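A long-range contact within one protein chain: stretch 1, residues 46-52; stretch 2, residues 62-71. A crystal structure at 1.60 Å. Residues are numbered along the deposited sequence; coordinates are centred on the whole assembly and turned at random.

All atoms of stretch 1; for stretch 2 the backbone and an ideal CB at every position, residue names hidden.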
ATOM      1  N   SER B  46       8.105  16.774 -18.049  1.00 30.85           N
ATOM      2  CA  SER B  46       7.430  17.750 -18.887  1.00 30.44           C
ATOM      3  C   SER B  46       6.953  17.048 -20.151  1.00 31.59           C
ATOM      4  O   SER B  46       7.306  15.893 -20.395  1.00 29.26           O
ATOM      5  CB  SER B  46       8.394  18.870 -19.263  1.00 31.92           C
ATOM      6  OG  SER B  46       9.456  18.360 -20.050  1.00 29.82           O
ATOM      7  N   ALA B  47       6.159  17.745 -20.955  1.00 28.24           N
ATOM      8  CA  ALA B  47       5.705  17.197 -22.226  1.00 25.31           C
ATOM      9  C   ALA B  47       6.893  16.926 -23.142  1.00 25.80           C
ATOM     10  O   ALA B  47       6.907  15.938 -23.877  1.00 28.03           O
ATOM     11  CB  ALA B  47       4.725  18.147 -22.894  1.00 25.52           C
ATOM     12  N   ASP B  48       7.890  17.806 -23.090  1.00 29.25           N
ATOM     13  CA  ASP B  48       9.085  17.657 -23.914  1.00 28.85           C
ATOM     14  C   ASP B  48       9.884  16.419 -23.525  1.00 30.21           C
ATOM     15  O   ASP B  48      10.382  15.701 -24.391  1.00 30.41           O
ATOM     16  CB  ASP B  48       9.978  18.896 -23.818  1.00 34.38           C
ATOM     17  CG  ASP B  48      11.142  18.850 -24.791  1.00 36.06           C
ATOM     18  OD1 ASP B  48      10.896  18.886 -26.015  1.00 46.53           O
ATOM     19  OD2 ASP B  48      12.303  18.782 -24.334  1.00 41.15           O
ATOM     20  N   LYS B  49      10.000  16.178 -22.222  1.00 30.42           N
ATOM     21  CA  LYS B  49      10.728  15.019 -21.713  1.00 34.23           C
ATOM     22  C   LYS B  49      10.091  13.719 -22.187  1.00 29.39           C
ATOM     23  O   LYS B  49      10.782  12.821 -22.668  1.00 34.28           O
ATOM     24  CB  LYS B  49      10.787  15.036 -20.185  1.00 36.19           C
ATOM     25  CG  LYS B  49      11.404  13.777 -19.587  1.00 32.81           C
ATOM     26  CD  LYS B  49      12.762  14.054 -18.969  1.00 42.42           C
ATOM     27  CE  LYS B  49      13.448  12.765 -18.541  1.00 45.09           C
ATOM     28  NZ  LYS B  49      14.240  12.148 -19.642  1.00 43.31           N
ATOM     29  N   ILE B  50       8.772  13.628 -22.043  1.00 27.22           N
ATOM     30  CA  ILE B  50       8.022  12.476 -22.530  1.00 27.79           C
ATOM     31  C   ILE B  50       8.286  12.280 -24.017  1.00 27.36           C
ATOM     32  O   ILE B  50       8.606  11.179 -24.467  1.00 27.23           O
ATOM     33  CB  ILE B  50       6.507  12.663 -22.324  1.00 24.70           C
ATOM     34  CG1 ILE B  50       6.180  12.882 -20.844  1.00 27.04           C
ATOM     35  CG2 ILE B  50       5.744  11.472 -22.881  1.00 24.54           C
ATOM     36  CD1 ILE B  50       4.741  13.281 -20.589  1.00 29.71           C
ATOM     37  N   TYR B  51       8.160  13.368 -24.769  1.00 27.43           N
ATOM     38  CA  TYR B  51       8.392  13.360 -26.205  1.00 25.98           C
ATOM     39  C   TYR B  51       9.791  12.858 -26.556  1.00 29.51           C
ATOM     40  O   TYR B  51       9.947  11.994 -27.416  1.00 29.14           O
ATOM     41  CB  TYR B  51       8.161  14.763 -26.776  1.00 27.98           C
ATOM     42  CG  TYR B  51       8.634  14.948 -28.199  1.00 28.35           C
ATOM     43  CD1 TYR B  51       8.124  14.171 -29.229  1.00 30.52           C
ATOM     44  CD2 TYR B  51       9.582  15.913 -28.512  1.00 36.94           C
ATOM     45  CE1 TYR B  51       8.555  14.339 -30.531  1.00 32.12           C
ATOM     46  CE2 TYR B  51      10.018  16.090 -29.811  1.00 38.44           C
ATOM     47  CZ  TYR B  51       9.501  15.300 -30.817  1.00 38.10           C
ATOM     48  OH  TYR B  51       9.931  15.471 -32.112  1.00 46.60           O
ATOM     49  N   ARG B  52      10.803  13.393 -25.880  1.00 31.25           N
ATOM     50  CA  ARG B  52      12.189  13.015 -26.156  1.00 36.51           C
ATOM     51  C   ARG B  52      12.495  11.560 -25.801  1.00 37.57           C
ATOM     52  O   ARG B  52      13.255  10.892 -26.504  1.00 41.49           O
ATOM     53  CB  ARG B  52      13.165  13.953 -25.437  1.00 35.99           C
ATOM     54  CG  ARG B  52      13.320  15.314 -26.102  1.00 43.18           C
ATOM     55  CD  ARG B  52      14.418  16.146 -25.447  1.00 49.56           C
ATOM     56  NE  ARG B  52      13.991  16.746 -24.184  1.00 54.49           N
ATOM     57  CZ  ARG B  52      14.281  16.256 -22.983  1.00 53.95           C
ATOM     58  NH1 ARG B  52      15.007  15.151 -22.872  1.00 53.99           N
ATOM     59  NH2 ARG B  52      13.849  16.873 -21.893  1.00 57.52           N
ATOM     60  N   UNK B  62       4.991  13.207 -32.357  1.00 32.37           N
ATOM     61  CA  UNK B  62       5.303  14.626 -32.286  1.00 26.96           C
ATOM     62  C   UNK B  62       4.952  15.155 -30.900  1.00 27.67           C
ATOM     63  O   UNK B  62       4.332  14.456 -30.100  1.00 26.09           O
ATOM     64  CB  UNK B  62       4.554  15.404 -33.370  1.00 26.96           C
ATOM     65  N   UNK B  63       5.351  16.390 -30.615  1.00 27.30           N
ATOM     66  CA  UNK B  63       4.999  17.018 -29.349  1.00 22.19           C
ATOM     67  C   UNK B  63       3.479  17.146 -29.244  1.00 21.48           C
ATOM     68  O   UNK B  63       2.899  17.000 -28.167  1.00 22.49           O
ATOM     69  CB  UNK B  63       5.668  18.388 -29.218  1.00 22.19           C
ATOM     70  N   UNK B  64       2.840  17.414 -30.379  1.00 24.15           N
ATOM     71  CA  UNK B  64       1.387  17.523 -30.429  1.00 22.31           C
ATOM     72  C   UNK B  64       0.724  16.219 -29.988  1.00 22.79           C
ATOM     73  O   UNK B  64      -0.293  16.236 -29.297  1.00 23.57           O
ATOM     74  CB  UNK B  64       0.931  17.897 -31.841  1.00 22.31           C
ATOM     75  N   UNK B  65       1.317  15.096 -30.382  1.00 23.88           N
ATOM     76  CA  UNK B  65       0.814  13.784 -29.992  1.00 24.80           C
ATOM     77  C   UNK B  65       0.848  13.627 -28.476  1.00 22.71           C
ATOM     78  O   UNK B  65      -0.109  13.152 -27.867  1.00 22.23           O
ATOM     79  CB  UNK B  65       1.630  12.676 -30.660  1.00 24.80           C
ATOM     80  N   UNK B  66       1.958  14.040 -27.873  1.00 22.16           N
ATOM     81  CA  UNK B  66       2.110  13.979 -26.425  1.00 20.27           C
ATOM     82  C   UNK B  66       1.077  14.857 -25.714  1.00 22.61           C
ATOM     83  O   UNK B  66       0.431  14.415 -24.763  1.00 23.30           O
ATOM     84  CB  UNK B  66       3.524  14.405 -26.027  1.00 20.27           C
ATOM     85  N   UNK B  67       0.915  16.092 -26.185  1.00 22.45           N
ATOM     86  CA  UNK B  67      -0.095  16.998 -25.641  1.00 23.95           C
ATOM     87  C   UNK B  67      -1.492  16.384 -25.723  1.00 24.72           C
ATOM     88  O   UNK B  67      -2.266  16.446 -24.767  1.00 28.12           O
ATOM     89  CB  UNK B  67      -0.065  18.334 -26.386  1.00 23.95           C
ATOM     90  N   UNK B  68      -1.802  15.793 -26.874  1.00 25.01           N
ATOM     91  CA  UNK B  68      -3.105  15.175 -27.101  1.00 27.66           C
ATOM     92  C   UNK B  68      -3.383  14.067 -26.094  1.00 28.57           C
ATOM     93  O   UNK B  68      -4.473  13.986 -25.524  1.00 29.29           O
ATOM     94  CB  UNK B  68      -3.186  14.618 -28.524  1.00 27.66           C
ATOM     95  N   UNK B  69      -2.386  13.218 -25.879  1.00 25.41           N
ATOM     96  CA  UNK B  69      -2.525  12.100 -24.952  1.00 25.08           C
ATOM     97  C   UNK B  69      -2.603  12.549 -23.496  1.00 26.62           C
ATOM     98  O   UNK B  69      -3.386  12.007 -22.716  1.00 29.04           O
ATOM     99  CB  UNK B  69      -1.353  11.132 -25.128  1.00 25.08           C
ATOM    100  N   UNK B  70      -1.790  13.538 -23.135  1.00 23.78           N
ATOM    101  CA  UNK B  70      -1.813  14.096 -21.786  1.00 26.70           C
ATOM    102  C   UNK B  70      -3.162  14.740 -21.479  1.00 28.92           C
ATOM    103  O   UNK B  70      -3.660  14.646 -20.359  1.00 30.46           O
ATOM    104  CB  UNK B  70      -0.690  15.121 -21.616  1.00 26.70           C
ATOM    105  N   UNK B  71      -3.745  15.384 -22.487  1.00 31.15           N
ATOM    106  CA  UNK B  71      -5.053  16.020 -22.355  1.00 34.98           C
ATOM    107  C   UNK B  71      -6.124  15.007 -21.965  1.00 40.62           C
ATOM    108  O   UNK B  71      -6.942  15.263 -21.082  1.00 36.18           O
ATOM    109  CB  UNK B  71      -5.440  16.715 -23.662  1.00 34.98           C
TER

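Two helices meet here at 117° between their N-to-C directions, their axes 9.2 Å apart at closest approach. Stretch 1 offers the second helix an apolar face: Ala47, Ile50 and Tyr51 all point toward it.

Position 62 comes just before the helix, CA-to-CB pointing away from stretch 1. An N-cap favours a short polar side chain such as Ser, Thr, Asp or Asn. It is Ser62, whose OG is hydrogen-bonded to the side chain at 65. Its contact with stretch 1 comes through the backbone, CA lying 3.7 Å from Tyr51 CE1.

At 63 the bond runs sideways, and the ideal CB is 4.7 Å from Tyr51 CG. The backbone N already lies over one face of that ring, 3.8 Å from CE1. A side chain long enough to turn back would find apolar surface, so Leu, Met or Ile are reasonable. Leu63, with chi1 t, brings CD1 to 4.1 Å from both Ala47 CB and Tyr51 CB.

Position 64 is out of reach and unconstrained; it is Ala64. Position 65 points sideways with nothing of stretch 1 within 5.5 Å of its ideal CB, so small or polar residues would do. Thr65 serves its own helix, OG1 pairing with Ser62 OG at 3.2 Å.

Position 66 points straight at stretch 1, its ideal CB 4.3 Å from Ala47 O, 4.7 Å from Tyr51 CB and 4.8 Å from Ile50 CG2. Such close quarters suit a compact apolar side chain: Val, Ile or Ala. Val66 branches between neighbours, CG1 at 3.9 Å from Ile50 CG2 and CG2 at 3.9 Å from Tyr51 CB.

At 67 the bond is sideways again and only a long side chain would come back to Ala47; aromatic residues, Met or Leu qualify. Tyr67, chi1 m, sets CE1 3.7 Å from Ala47 CB.

Positions 68 and 69 are out of reach, so polar residues are unopposed. Asn68 makes no contact with stretch 1, while Asn69 donates from ND2 to Thr65 O at 2.8 Å.

Position 70 points toward stretch 1 across a wider gap, its ideal CB having no partner within 5.5 Å. Reach and apolarity are needed, as in Leu or Met. Leu70 spans it, CD2 3.8 Å from Ile50 CD1 and CD1 4.1 Å from Ala47 CB. It completes the hole around Ala47, formed with Leu63, Val66 and Tyr67.

Position 71 is out of reach and free to be charged; it is Lys71.

Stretch 2 (62-71) SLATVYNNLK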
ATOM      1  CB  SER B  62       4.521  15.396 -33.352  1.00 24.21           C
ATOM      2  OG  SER B  62       3.131  15.368 -33.078  1.00 29.08           O
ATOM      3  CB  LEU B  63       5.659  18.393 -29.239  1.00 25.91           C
ATOM      4  CG  LEU B  63       5.440  19.129 -27.923  1.00 21.86           C
ATOM      5  CD1 LEU B  63       6.064  18.321 -26.784  1.00 26.04           C
ATOM      6  CD2 LEU B  63       6.012  20.536 -27.984  1.00 28.74           C
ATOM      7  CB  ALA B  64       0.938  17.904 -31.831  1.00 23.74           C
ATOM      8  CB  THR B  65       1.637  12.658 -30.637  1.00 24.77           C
ATOM      9  OG1 THR B  65       1.574  12.777 -32.063  1.00 33.06           O
ATOM     10  CG2 THR B  65       1.101  11.299 -30.222  1.00 25.36           C
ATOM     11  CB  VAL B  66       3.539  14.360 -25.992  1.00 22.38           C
ATOM     12  CG1 VAL B  66       3.652  14.374 -24.478  1.00 23.49           C
ATOM     13  CG2 VAL B  66       4.551  13.392 -26.600  1.00 21.47           C
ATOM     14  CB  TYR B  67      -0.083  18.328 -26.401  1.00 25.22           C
ATOM     15  CG  TYR B  67       0.946  19.332 -25.928  1.00 26.70           C
ATOM     16  CD1 TYR B  67       1.154  19.566 -24.574  1.00 34.71           C
ATOM     17  CD2 TYR B  67       1.698  20.061 -26.840  1.00 29.95           C
ATOM     18  CE1 TYR B  67       2.089  20.493 -24.142  1.00 34.03           C
ATOM     19  CE2 TYR B  67       2.634  20.988 -26.419  1.00 33.05           C
ATOM     20  CZ  TYR B  67       2.827  21.199 -25.069  1.00 35.58           C
ATOM     21  OH  TYR B  67       3.757  22.121 -24.650  1.00 43.36           O
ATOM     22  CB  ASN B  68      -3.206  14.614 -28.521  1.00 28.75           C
ATOM     23  CG  ASN B  68      -3.314  15.700 -29.576  1.00 34.96           C
ATOM     24  OD1 ASN B  68      -3.644  16.846 -29.273  1.00 36.30           O
ATOM     25  ND2 ASN B  68      -3.043  15.340 -30.824  1.00 36.65           N
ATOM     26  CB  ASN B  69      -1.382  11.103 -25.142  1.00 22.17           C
ATOM     27  CG  ASN B  69      -1.620  10.162 -26.305  1.00 27.55           C
ATOM     28  OD1 ASN B  69      -2.202   9.090 -26.138  1.00 33.43           O
ATOM     29  ND2 ASN B  69      -1.170  10.555 -27.493  1.00 25.82           N
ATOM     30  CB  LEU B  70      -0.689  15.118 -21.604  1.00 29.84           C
ATOM     31  CG  LEU B  70       0.739  14.566 -21.594  1.00 31.06           C
ATOM     32  CD1 LEU B  70       1.752  15.696 -21.538  1.00 27.87           C
ATOM     33  CD2 LEU B  70       0.949  13.599 -20.434  1.00 33.60           C
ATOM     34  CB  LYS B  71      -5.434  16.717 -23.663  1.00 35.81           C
ATOM     35  CG  LYS B  71      -6.884  17.160 -23.744  1.00 45.27           C
ATOM     36  CD  LYS B  71      -6.999  18.671 -23.833  1.00 53.02           C
ATOM     37  CE  LYS B  71      -8.095  19.078 -24.805  1.00 64.12           C
ATOM     38  NZ  LYS B  71      -9.398  18.431 -24.484  1.00 62.31           N
TER
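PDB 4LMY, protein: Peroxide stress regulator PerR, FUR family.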